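Local coordinates for isochorismatase family protein family (Burkholderia thailandensis, PDB 3TXY) that is of unknown function but belongs to the isochorismatase family of cysteine-hydrolase-like proteins and may be a hydrolase, at the interface of chains A and B. Numbering follows the deposited sequence. Chains: chain A/B, Isochorismatase family protein family.

The interface of chains A and B. Residues chain A 109, 137-138, 142; chain B 145, 149, 176, 180.
The guanidinium group of B:Arg145 reaches across to the start of helix 136-149 of chain A, in a patch of the two-fold interface between two copies of this isochorismatase-family protein; whether the pair is the functional dimer is not settled by the crystal alone. In cysteine hydrolases of the family the head of this helix carries the nucleophilic cysteine, where the present sequence has glycine. Both terminal nitrogens meet one backbone oxygen end-on. NH2 lies 2.8 Å from A:Asn137 O and approaches nearly along the C=O axis (162°). NH1 bonds the same oxygen at 3.0 Å, but from a direction tilted away from the carbonyl plane. NH1 also donates to the hydroxyl OG of A:Ser142 at 2.9 Å. All three bonds lie in the guanidinium plane, so together they should fix its rotation. Arginine suits the place because its fan of N-H groups can serve a carbonyl and a hydroxyl at once, while its chain, extended from CG to NE, supplies the reach. B:Ile176 flanks the guanidinium from its own chain, its methyl CD1 3.7 Å from NH2.

Serine is small enough to sit beside this group and can both accept and donate. With OG anti to its carbonyl carbon (chi1 -78°), A:Ser142 turns its hydroxyl toward B:Arg145 and toward a bridging water. The water lies 2.6 Å from A:Ser142 OG and 2.5 Å from the carboxylate OE2 of B:Glu149, whose long side chain reaches it from one helical turn beyond B:Arg145.

A:Trp109 gives the patch its apolar flank. Its broad indole extends far enough for the rim, at CH2, to meet B:Leu180 CB at 3.7 Å; the branched leucine also brings methyl CD2 near CZ3. The indole plane stands steeply to the guanidinium (69° apart), so the two groups do not stack. Behind the contact, A:Ile138 CG2 packs over one indole face toward its rim, and A:Ser142 OG lies at the ring edge in plane.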
# COMPACT_ATOMS: atom_id res chain seq x y z
N TRP A 109 4.87 0.49 8.49
CA TRP A 109 5.54 0.57 7.19
C TRP A 109 5.46 1.93 6.57
O TRP A 109 6.48 2.61 6.42
CB TRP A 109 4.98 -0.44 6.20
CG TRP A 109 5.22 -1.89 6.55
CD1 TRP A 109 5.80 -2.43 7.69
CD2 TRP A 109 4.76 -3.05 5.78
NE1 TRP A 109 5.78 -3.80 7.64
CE2 TRP A 109 5.16 -4.23 6.53
CE3 TRP A 109 4.10 -3.20 4.58
CZ2 TRP A 109 4.91 -5.51 6.07
CZ3 TRP A 109 3.84 -4.49 4.12
CH2 TRP A 109 4.25 -5.62 4.85
N ASN A 137 10.00 -2.10 -1.34
CA ASN A 137 8.69 -2.74 -1.33
C ASN A 137 7.88 -2.57 -0.05
O ASN A 137 6.74 -3.01 -0.00
CB ASN A 137 8.80 -4.25 -1.59
CG ASN A 137 9.75 -4.57 -2.70
OD1 ASN A 137 10.97 -4.43 -2.52
ND2 ASN A 137 9.22 -5.03 -3.83
N ILE A 138 8.47 -2.02 1.01
CA ILE A 138 7.79 -2.00 2.29
C ILE A 138 7.43 -0.55 2.63
O ILE A 138 6.40 -0.06 2.17
CB ILE A 138 8.63 -2.72 3.37
CG1 ILE A 138 8.92 -4.16 2.95
CG2 ILE A 138 7.97 -2.63 4.74
CD1 ILE A 138 7.70 -5.07 2.75
N SER A 142 4.52 1.43 0.49
CA SER A 142 3.30 1.77 1.23
C SER A 142 3.06 3.28 1.24
O SER A 142 1.92 3.74 1.09
CB SER A 142 3.35 1.23 2.65
OG SER A 142 3.08 -0.16 2.70
N ARG B 145 -2.43 -3.69 2.86
CA ARG B 145 -1.43 -2.84 3.48
C ARG B 145 -2.02 -1.82 4.46
O ARG B 145 -1.53 -1.65 5.56
CB ARG B 145 -0.64 -2.12 2.40
CG ARG B 145 0.37 -3.01 1.71
CD ARG B 145 1.09 -2.24 0.61
NE ARG B 145 2.05 -3.05 -0.12
CZ ARG B 145 3.38 -2.99 -0.01
NH1 ARG B 145 3.97 -2.12 0.80
NH2 ARG B 145 4.12 -3.80 -0.76
N GLU B 149 -1.93 -1.50 8.75
CA GLU B 149 -1.52 -0.29 9.48
C GLU B 149 -2.59 0.21 10.43
O GLU B 149 -2.28 0.87 11.44
CB GLU B 149 -1.15 0.82 8.49
CG GLU B 149 0.07 0.41 7.69
CD GLU B 149 0.79 1.57 7.05
OE1 GLU B 149 0.49 2.74 7.34
OE2 GLU B 149 1.72 1.26 6.27
N ILE B 176 5.02 -10.38 0.23
CA ILE B 176 4.36 -9.26 0.89
C ILE B 176 3.35 -9.69 1.92
O ILE B 176 3.44 -9.32 3.05
CB ILE B 176 3.64 -8.31 -0.10
CG1 ILE B 176 4.58 -7.84 -1.21
CG2 ILE B 176 3.07 -7.12 0.66
CD1 ILE B 176 5.79 -7.06 -0.74
N LEU B 180 2.30 -8.99 6.49
CA LEU B 180 1.25 -8.10 6.96
C LEU B 180 0.00 -8.89 7.39
O LEU B 180 -0.95 -8.31 7.89
CB LEU B 180 0.94 -7.02 5.91
CG LEU B 180 0.46 -7.45 4.52
CD1 LEU B 180 -0.85 -8.23 4.55
CD2 LEU B 180 0.35 -6.26 3.55
O HOH W 1 1.55 -0.76 4.75